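Local coordinates for histone-lysine N-methyltransferase SETMAR (Homo sapiens, PDB 3BO5), which dimethylates a lysine of histone H3 through its SET domain and, fused to a mariner transposase, takes part in DNA double-strand break repair, at residues 60-65 against 72-77; 81-86 against 115-120; 102-107 against 222-227. The protein carries 2 engineered substitutions. All coordinates share one frame; numbering follows the deposited sequence.

Interaction 1. Residues 60-65 against 72-77. With ZN (zinc ion), chain D; ZN (zinc ion), chain B.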
loop_
_atom_site.group_PDB
_atom_site.type_symbol
_atom_site.label_atom_id
_atom_site.label_comp_id
_atom_site.label_asym_id
_atom_site.label_seq_id
_atom_site.Cartn_x
_atom_site.Cartn_y
_atom_site.Cartn_z
ATOM N N PRO A 60 -11.774 18.799 5.645
ATOM C CA PRO A 60 -12.765 19.566 4.876
ATOM C C PRO A 60 -12.362 19.984 3.469
ATOM O O PRO A 60 -13.226 20.411 2.693
ATOM C CB PRO A 60 -12.955 20.830 5.681
ATOM C CG PRO A 60 -11.806 20.969 6.562
ATOM C CD PRO A 60 -11.236 19.550 6.792
ATOM N N GLY A 61 -11.092 19.783 3.199
ATOM C CA GLY A 61 -10.578 20.048 1.834
ATOM C C GLY A 61 -10.073 21.470 1.618
ATOM O O GLY A 61 -10.049 22.322 2.543
ATOM N N CYS A 62 -9.675 21.743 0.371
ATOM C CA CYS A 62 -9.179 23.075 0.043
ATOM C C CYS A 62 -10.298 23.907 -0.535
ATOM O O CYS A 62 -11.395 23.425 -0.861
ATOM C CB CYS A 62 -8.055 22.947 -0.964
ATOM S SG CYS A 62 -8.555 22.205 -2.540
ATOM N N ILE A 63 -9.960 25.214 -0.679
ATOM C CA ILE A 63 -10.996 26.120 -1.154
ATOM C C ILE A 63 -10.880 26.471 -2.618
ATOM O O ILE A 63 -11.633 27.306 -3.097
ATOM C CB ILE A 63 -11.017 27.445 -0.349
ATOM C CG1 ILE A 63 -9.741 28.246 -0.558
ATOM C CG2 ILE A 63 -11.279 27.151 1.149
ATOM C CD1 ILE A 63 -9.748 29.667 0.115
ATOM N N CYS A 64 -10.030 25.775 -3.337
ATOM C CA CYS A 64 -9.742 26.147 -4.716
ATOM C C CYS A 64 -10.922 25.759 -5.538
ATOM O O CYS A 64 -11.469 24.642 -5.381
ATOM C CB CYS A 64 -8.567 25.323 -5.200
ATOM S SG CYS A 64 -7.199 25.377 -4.041
ATOM N N VAL A 65 -11.431 26.705 -6.311
ATOM C CA VAL A 65 -12.462 26.316 -7.279
ATOM C C VAL A 65 -12.277 27.070 -8.570
ATOM O O VAL A 65 -12.427 26.467 -9.659
ATOM C CB VAL A 65 -13.877 26.510 -6.758
ATOM C CG1 VAL A 65 -14.135 28.000 -6.380
ATOM C CG2 VAL A 65 -14.912 25.887 -7.824
ATOM N N GLY A 72 0.834 27.210 -2.215
ATOM C CA GLY A 72 0.711 28.614 -1.890
ATOM C C GLY A 72 -0.741 28.991 -1.692
ATOM O O GLY A 72 -1.048 29.770 -0.773
ATOM N N THR A 73 -1.617 28.432 -2.544
ATOM C CA THR A 73 -3.032 28.823 -2.512
ATOM C C THR A 73 -3.940 27.619 -2.184
ATOM O O THR A 73 -5.109 27.765 -1.852
ATOM C CB THR A 73 -3.470 29.512 -3.804
ATOM O OG1 THR A 73 -3.161 28.678 -4.914
ATOM C CG2 THR A 73 -2.639 30.788 -4.016
ATOM N N CYS A 74 -3.374 26.433 -2.230
ATOM C CA CYS A 74 -4.151 25.207 -1.996
ATOM C C CYS A 74 -3.762 24.624 -0.674
ATOM O O CYS A 74 -2.581 24.292 -0.460
ATOM C CB CYS A 74 -3.846 24.193 -3.092
ATOM S SG CYS A 74 -4.746 22.656 -2.751
ATOM N N SER A 75 -4.719 24.584 0.250
ATOM C CA SER A 75 -4.398 24.069 1.614
ATOM C C SER A 75 -4.109 22.582 1.632
ATOM O O SER A 75 -3.594 22.027 2.601
ATOM C CB SER A 75 -5.483 24.404 2.646
ATOM O OG SER A 75 -6.769 23.995 2.229
ATOM N N CYS A 76 -4.435 21.902 0.533
ATOM C CA CYS A 76 -3.995 20.516 0.357
ATOM C C CYS A 76 -2.533 20.345 -0.062
ATOM O O CYS A 76 -2.047 19.195 -0.067
ATOM C CB CYS A 76 -4.897 19.759 -0.647
ATOM S SG CYS A 76 -6.584 19.724 -0.170
ATOM N N LEU A 77 -1.875 21.425 -0.470
ATOM C CA LEU A 77 -0.541 21.399 -1.020
ATOM C C LEU A 77 0.406 22.228 -0.184
ATOM O O LEU A 77 1.225 22.975 -0.747
ATOM C CB LEU A 77 -0.514 21.941 -2.436
ATOM C CG LEU A 77 -1.255 21.063 -3.433
ATOM C CD1 LEU A 77 -1.181 21.593 -4.876
ATOM C CD2 LEU A 77 -0.750 19.654 -3.404
HETATM ZN ZN ZN D . -6.742 23.111 -3.746
HETATM ZN ZN ZN B . -7.833 19.970 -2.087
HETATM O O HOH W 1 -7.067 26.076 -0.255
#
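Cys62 turns toward segment 72-77, and its SG bridges two zinc ions, each of which also binds a cysteine of that segment. The zinc ion of chain D takes Cys62 SG at 2.4 Å and adds Cys64 SG and Cys74 SG; Cys69, between the segments in sequence, is its fourth ligand. The zinc ion of chain B shares Cys62 SG and binds Cys76 SG at 2.3 Å, with Cys105 and Cys109 completing its shell. Cys74 and Cys76 reach different metals from different backbone positions, with SG anti to the backbone N in Cys74 (177°) and anti to the carbonyl carbon in Cys76 (-59°).

The packing is tight around these sulfurs. Cys62 CB lies 3.8 Å from Cys74 SG and 3.6 Å from Cys76 SG, while Cys64 SG rests on CA and CB of Cys74, both at 3.7 Å. Ser75 OG closes over Cys62 CA at 3.4 Å. Gly61 carries the chain in at a positive phi (90°), where a CB would jam against the preceding carbonyl.

The other side is looser. Ile63 and Thr73 are exposed, and their side chains stay at the margin without close contact across. A water fills in between the backbones: it accepts from Ile63 N and, at 2.8 Å, from Ser75 N, and donates to Thr73 O. No direct hydrogen bond crosses the contact.

The two loops are thus joined chiefly through metal. This is one part of the triangular three-zinc, nine-cysteine cluster of the pre-SET domain, in which bridging sulfurs such as Cys62 SG serve two ions each; the cysteines are probably thiolates, their negative charge partly offset by the zinc.

Interaction 2. Residues 81-86 against 115-120. With ZN (zinc ion), chain C.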
loop_
_atom_site.group_PDB
_atom_site.type_symbol
_atom_site.label_atom_id
_atom_site.label_comp_id
_atom_site.label_asym_id
_atom_site.label_seq_id
_atom_site.Cartn_x
_atom_site.Cartn_y
_atom_site.Cartn_z
ATOM N N GLU A 81 3.926 20.392 -4.485
ATOM C CA GLU A 81 3.128 19.438 -5.221
ATOM C C GLU A 81 3.570 18.056 -4.820
ATOM O O GLU A 81 4.764 17.830 -4.633
ATOM C CB GLU A 81 3.291 19.630 -6.712
ATOM C CG GLU A 81 2.609 20.928 -7.172
ATOM C CD GLU A 81 2.579 21.020 -8.700
ATOM O OE1 GLU A 81 3.673 21.210 -9.281
ATOM O OE2 GLU A 81 1.478 20.828 -9.305
ATOM N N ASN A 82 2.629 17.126 -4.689
ATOM C CA ASN A 82 3.017 15.762 -4.407
ATOM C C ASN A 82 3.346 15.047 -5.693
ATOM O O ASN A 82 4.208 14.128 -5.678
ATOM C CB ASN A 82 1.850 15.048 -3.734
ATOM C CG ASN A 82 1.553 15.605 -2.401
ATOM O OD1 ASN A 82 2.434 15.693 -1.527
ATOM N ND2 ASN A 82 0.293 16.028 -2.198
ATOM N N TYR A 83 2.662 15.423 -6.762
ATOM C CA TYR A 83 2.743 14.668 -7.986
ATOM C C TYR A 83 3.047 15.603 -9.144
ATOM O O TYR A 83 2.693 16.800 -9.120
ATOM C CB TYR A 83 1.417 13.971 -8.293
ATOM C CG TYR A 83 0.919 13.154 -7.100
ATOM C CD1 TYR A 83 1.588 11.980 -6.712
ATOM C CD2 TYR A 83 -0.202 13.580 -6.367
ATOM C CE1 TYR A 83 1.128 11.192 -5.644
ATOM C CE2 TYR A 83 -0.677 12.785 -5.292
ATOM C CZ TYR A 83 0.009 11.616 -4.938
ATOM O OH TYR A 83 -0.455 10.888 -3.898
ATOM N N ASP A 84 3.675 15.020 -10.164
ATOM C CA ASP A 84 3.833 15.744 -11.411
ATOM C C ASP A 84 2.688 15.552 -12.356
ATOM O O ASP A 84 1.654 14.976 -12.031
ATOM C CB ASP A 84 5.187 15.425 -12.092
ATOM C CG ASP A 84 5.286 14.050 -12.603
ATOM O OD1 ASP A 84 4.251 13.406 -12.913
ATOM O OD2 ASP A 84 6.461 13.634 -12.779
ATOM N N ASP A 85 2.837 16.139 -13.551
ATOM C CA ASP A 85 1.737 16.156 -14.463
ATOM C C ASP A 85 1.430 14.775 -15.036
ATOM O O ASP A 85 0.325 14.597 -15.608
ATOM C CB ASP A 85 1.947 17.182 -15.591
ATOM C CG ASP A 85 0.764 17.241 -16.525
ATOM O OD1 ASP A 85 -0.319 17.647 -16.069
ATOM O OD2 ASP A 85 0.899 16.841 -17.691
ATOM N N ASN A 86 2.377 13.830 -14.890
ATOM C CA ASN A 86 2.198 12.448 -15.339
ATOM C C ASN A 86 1.746 11.585 -14.199
ATOM O O ASN A 86 1.709 10.380 -14.343
ATOM C CB ASN A 86 3.476 11.875 -15.893
ATOM C CG ASN A 86 3.878 12.548 -17.159
ATOM O OD1 ASN A 86 3.020 12.807 -18.015
ATOM N ND2 ASN A 86 5.151 12.925 -17.248
ATOM N N CYS A 115 -7.826 17.382 -11.046
ATOM C CA CYS A 115 -6.825 18.046 -10.282
ATOM C C CYS A 115 -5.591 17.122 -10.213
ATOM O O CYS A 115 -5.726 15.930 -9.970
ATOM C CB CYS A 115 -7.352 18.264 -8.846
ATOM S SG CYS A 115 -6.126 18.957 -7.707
ATOM N N ARG A 116 -4.403 17.714 -10.389
ATOM C CA ARG A 116 -3.138 16.951 -10.330
ATOM C C ARG A 116 -2.846 16.377 -8.968
ATOM O O ARG A 116 -1.976 15.491 -8.889
ATOM C CB ARG A 116 -1.929 17.767 -10.782
ATOM C CG ARG A 116 -1.992 17.887 -12.316
ATOM C CD ARG A 116 -1.285 19.148 -12.798
ATOM N NE ARG A 116 0.165 19.146 -12.633
ATOM C CZ ARG A 116 0.944 20.116 -13.116
ATOM N NH1 ARG A 116 2.254 20.072 -12.945
ATOM N NH2 ARG A 116 0.396 21.136 -13.776
ATOM N N ASN A 117 -3.560 16.846 -7.946
ATOM C CA ASN A 117 -3.357 16.302 -6.605
ATOM C C ASN A 117 -4.386 15.226 -6.261
ATOM O O ASN A 117 -4.661 15.026 -5.061
ATOM C CB ASN A 117 -3.344 17.425 -5.539
ATOM C CG ASN A 117 -2.755 16.993 -4.245
ATOM O OD1 ASN A 117 -1.702 16.369 -4.236
ATOM N ND2 ASN A 117 -3.384 17.401 -3.140
ATOM N N ARG A 118 -4.923 14.559 -7.286
ATOM C CA ARG A 118 -5.787 13.354 -7.108
ATOM C C ARG A 118 -5.107 12.263 -7.891
ATOM O O ARG A 118 -5.083 12.321 -9.134
ATOM C CB ARG A 118 -7.207 13.602 -7.654
ATOM C CG ARG A 118 -7.888 14.793 -6.998
ATOM C CD ARG A 118 -9.168 15.044 -7.704
ATOM N NE ARG A 118 -9.980 16.153 -7.144
ATOM C CZ ARG A 118 -10.786 16.063 -6.112
ATOM N NH1 ARG A 118 -10.829 14.967 -5.377
ATOM N NH2 ARG A 118 -11.535 17.152 -5.779
ATOM N N VAL A 119 -4.516 11.312 -7.184
ATOM C CA VAL A 119 -3.725 10.229 -7.831
ATOM C C VAL A 119 -4.079 8.924 -7.147
ATOM O O VAL A 119 -4.721 8.094 -7.797
ATOM C CB VAL A 119 -2.225 10.482 -7.836
ATOM C CG1 VAL A 119 -1.425 9.245 -8.206
ATOM C CG2 VAL A 119 -1.931 11.626 -8.776
ATOM N N VAL A 120 -3.731 8.716 -5.872
ATOM C CA VAL A 120 -4.061 7.400 -5.247
ATOM C C VAL A 120 -5.553 7.109 -5.356
ATOM O O VAL A 120 -6.020 5.983 -5.629
ATOM C CB VAL A 120 -3.626 7.451 -3.815
ATOM C CG1 VAL A 120 -4.079 6.209 -3.006
ATOM C CG2 VAL A 120 -2.083 7.613 -3.773
HETATM ZN ZN ZN C . -7.331 19.886 -5.984
HETATM O O HOH W 2 1.316 18.394 -10.501
HETATM O O HOH W 3 0.257 17.160 -6.098
HETATM O O HOH W 4 -0.862 14.278 -11.070
#
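Asn82 ND2 donates to Asn117 OD1 at 2.9 Å, a fairly straight bond (162° at the hydrogen) between two amide groups that are nearly coplanar, 26° apart. A water gives OD1 a second donor at 2.8 Å and accepts from Tyr83 N, so two bonds grip the Asn117 oxygen, while its ND2 is spent on Phe103 O.

Arg116 meets two carboxylates through charge only. Glu81 OE2 sits over one face of the guanidinium, 3.8 Å from NH1, and Asp85 OD1 lies over the opposite face, 3.8 Å from Arg116 NE, where a bend at chi3 (69°) has put that nitrogen. Both salt bridges are long, the oxygens being well out of the plane with no N-H directed at them. Asp85 CB packs on the same face as its OD1, and a water accepts weakly from Arg116 NE while donating to Glu81 OE2 and Tyr83 O. Another water ties the backbones together, donating to Asp84 O and Arg116 O. Each segment is also braced internally: Asp84 OD1 accepts from Asn86 N in an Asx turn, and a type I turn runs from Cys115 to Arg118. Within that turn Cys115 SG, a zinc ligand, accepts from Asn117 N at 3.3 Å.

Farther in, packing takes over around the Tyr83 ring. Val119 CG2 makes a CH-pi contact over one face, 3.7 Å from the ring centroid, and Asn82 CB lies over the other. The ring's far end reaches Val120, whose CG2 is 3.7 Å from Tyr83 OH.

Segment 81-86 packs on strand 102-103, Asn82 and Tyr83 touching Val102, while 115-120 lies against the SET-domain sheet: Val119 and Val120 press on Phe151 of strand 151-160, and Val120 also on Ala232 and Phe234 of strand 230-235.

Interaction 3. Residues 102-107 against 222-227. With ZN (zinc ion), chain B; ZN (zinc ion), chain C.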
loop_
_atom_site.group_PDB
_atom_site.type_symbol
_atom_site.label_atom_id
_atom_site.label_comp_id
_atom_site.label_asym_id
_atom_site.label_seq_id
_atom_site.Cartn_x
_atom_site.Cartn_y
_atom_site.Cartn_z
ATOM N N VAL A 102 1.586 13.807 3.103
ATOM C CA VAL A 102 0.935 13.911 1.817
ATOM C C VAL A 102 -0.579 13.886 1.976
ATOM O O VAL A 102 -1.167 12.910 2.551
ATOM C CB VAL A 102 1.289 12.737 0.858
ATOM C CG1 VAL A 102 0.512 12.808 -0.447
ATOM C CG2 VAL A 102 2.836 12.698 0.567
ATOM N N PHE A 103 -1.194 14.976 1.477
ATOM C CA PHE A 103 -2.654 15.031 1.408
ATOM C C PHE A 103 -3.062 15.171 -0.029
ATOM O O PHE A 103 -2.570 16.033 -0.693
ATOM C CB PHE A 103 -3.154 16.251 2.194
ATOM C CG PHE A 103 -2.991 16.081 3.651
ATOM C CD1 PHE A 103 -4.068 15.605 4.423
ATOM C CD2 PHE A 103 -1.774 16.415 4.261
ATOM C CE1 PHE A 103 -3.923 15.427 5.815
ATOM C CE2 PHE A 103 -1.623 16.245 5.674
ATOM C CZ PHE A 103 -2.687 15.770 6.406
ATOM N N GLU A 104 -3.927 14.295 -0.496
ATOM C CA GLU A 104 -4.611 14.509 -1.811
ATOM C C GLU A 104 -5.849 15.382 -1.638
ATOM O O GLU A 104 -6.475 15.422 -0.559
ATOM C CB GLU A 104 -5.021 13.161 -2.449
ATOM C CG GLU A 104 -3.787 12.397 -2.854
ATOM C CD GLU A 104 -4.066 11.284 -3.880
ATOM O OE1 GLU A 104 -5.243 11.032 -4.280
ATOM O OE2 GLU A 104 -3.029 10.653 -4.192
ATOM N N CYS A 105 -6.264 16.023 -2.752
ATOM C CA CYS A 105 -7.589 16.647 -2.751
ATOM C C CYS A 105 -8.616 15.518 -2.609
ATOM O O CYS A 105 -8.359 14.380 -2.972
ATOM C CB CYS A 105 -7.753 17.488 -3.989
ATOM S SG CYS A 105 -6.771 18.918 -3.902
ATOM N N ASN A 106 -9.725 15.833 -1.914
ATOM C CA ASN A 106 -10.660 14.821 -1.502
ATOM C C ASN A 106 -12.071 15.091 -1.978
ATOM O O ASN A 106 -12.289 15.901 -2.842
ATOM C CB ASN A 106 -10.558 14.566 -0.005
ATOM C CG ASN A 106 -11.070 15.719 0.828
ATOM O OD1 ASN A 106 -11.854 16.529 0.366
ATOM N ND2 ASN A 106 -10.682 15.748 2.120
ATOM N N VAL A 107 -13.028 14.348 -1.418
ATOM C CA VAL A 107 -14.391 14.458 -1.963
ATOM C C VAL A 107 -14.978 15.873 -1.702
ATOM O O VAL A 107 -15.940 16.291 -2.372
ATOM C CB VAL A 107 -15.262 13.342 -1.355
ATOM C CG1 VAL A 107 -15.469 13.550 0.135
ATOM C CG2 VAL A 107 -16.589 13.176 -2.143
ATOM N N VAL A 222 -0.763 8.239 2.482
ATOM C CA VAL A 222 -1.406 9.303 1.739
ATOM C C VAL A 222 -2.799 9.512 2.340
ATOM O O VAL A 222 -3.603 8.579 2.365
ATOM C CB VAL A 222 -1.509 8.943 0.247
ATOM C CG1 VAL A 222 -2.351 10.018 -0.457
ATOM C CG2 VAL A 222 -0.097 8.874 -0.381
ATOM N N ARG A 223 -3.049 10.748 2.821
ATOM C CA ARG A 223 -4.406 11.047 3.309
ATOM C C ARG A 223 -5.282 11.653 2.261
ATOM O O ARG A 223 -4.828 12.488 1.496
ATOM C CB ARG A 223 -4.344 11.914 4.589
ATOM C CG ARG A 223 -3.851 11.109 5.787
ATOM C CD ARG A 223 -3.539 11.939 6.999
ATOM N NE ARG A 223 -3.267 11.014 8.106
ATOM C CZ ARG A 223 -2.094 10.408 8.311
ATOM N NH1 ARG A 223 -1.065 10.589 7.475
ATOM N NH2 ARG A 223 -1.956 9.606 9.376
ATOM N N ILE A 224 -6.552 11.260 2.245
ATOM C CA ILE A 224 -7.503 11.736 1.255
ATOM C C ILE A 224 -8.720 12.256 2.042
ATOM O O ILE A 224 -8.727 13.394 2.471
ATOM C CB ILE A 224 -7.880 10.688 0.242
ATOM C CG1 ILE A 224 -6.556 10.076 -0.345
ATOM C CG2 ILE A 224 -8.788 11.295 -0.886
ATOM C CD1 ILE A 224 -6.724 9.110 -1.511
ATOM N N ASP A 225 -9.717 11.400 2.233
ATOM C CA ASP A 225 -10.887 11.845 3.025
ATOM C C ASP A 225 -10.699 11.762 4.522
ATOM O O ASP A 225 -11.241 12.538 5.272
ATOM C CB ASP A 225 -12.110 11.018 2.657
ATOM C CG ASP A 225 -12.559 11.197 1.227
ATOM O OD1 ASP A 225 -12.364 12.241 0.683
ATOM O OD2 ASP A 225 -13.206 10.294 0.633
ATOM N N SER A 226 -9.916 10.779 4.933
ATOM C CA SER A 226 -9.804 10.317 6.308
ATOM C C SER A 226 -8.474 10.532 6.958
ATOM O O SER A 226 -7.415 10.476 6.313
ATOM C CB SER A 226 -10.122 8.794 6.271
ATOM O OG SER A 226 -9.980 8.199 7.562
ATOM N N MET A 227 -8.494 10.686 8.289
ATOM C CA MET A 227 -7.261 10.648 9.055
ATOM C C MET A 227 -6.505 9.292 8.944
ATOM O O MET A 227 -5.306 9.234 9.189
ATOM C CB MET A 227 -7.562 10.894 10.545
ATOM C CG MET A 227 -6.343 11.172 11.299
ATOM S SD MET A 227 -5.596 12.777 10.926
ATOM C CE MET A 227 -4.124 12.651 11.899
HETATM ZN ZN ZN B . -7.833 19.970 -2.087
HETATM ZN ZN ZN C . -7.331 19.886 -5.984
HETATM O O HOH W 5 -0.496 11.712 4.925
HETATM O O HOH W 6 -6.766 15.282 2.127
#
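A short parallel strand pairing, Phe103 beside Arg223, joins the zinc-binding pre-SET region to the SET domain. Arg223 uses both its backbone groups: its N donates to Val102 O at 2.9 Å, and its O accepts from Glu104 N at 2.8 Å. Above the pairing, the Phe103 ring leans on the arginine's aliphatic part, with CE1 3.7 Å from Arg223 CD. The guanidinium goes elsewhere, with NE bonded to Met227 O and NH2 in a salt bridge to Glu185. Glu104 lies alongside Ile224, and its CG reaches Val222 CG1 at 3.7 Å, on the face that carries Val102 and Val222; its OE2 accepts from Val120 N.

Strand 102-103 thereby extends the edge of the SET-domain sheet beside strand 217-223, and the chain then leads straight to Cys105, whose SG bridges two zinc ions of the cluster.

Beyond the strands, Asn106 CG lies between its backbone N and carbonyl carbon (chi1 70°), and ND2 donates to Ile224 O at 3.1 Å from above the carbonyl plane (37° out of it), while OD1 accepts from Leu108 N. Asp225 OD1 receives Val107 N at 3.0 Å, almost straight (171°), and also packs on Val107 CG1. An alanine at Asp225 would probably leave Val107 N without this acceptor and open a gap beside Val107 CG1. A water connects Val102 O with Arg223 NH1.

The three contacts form one continuous block in the pre-SET region and where it meets the SET domain. Interactions 1 and 3 have centres about 12 Å apart and share the zinc ion of chain B, where Cys76 SG and Cys105 SG lie 3.8 Å from each other. Interaction 2 joins the cluster through Cys115 at the zinc ion of chain C, which Cys105 also binds. Interactions 2 and 3 meet most closely at Glu104, whose OE2 is 2.6 Å from Tyr83 OH, a probable hydrogen bond. Interaction 1 reaches interaction 2 by packing, with Leu77 CD2 3.4 Å from Asn117 CG. S-adenosyl-L-homocysteine is bound elsewhere, in the SET and post-SET part, and none of the three contacts lines its pocket.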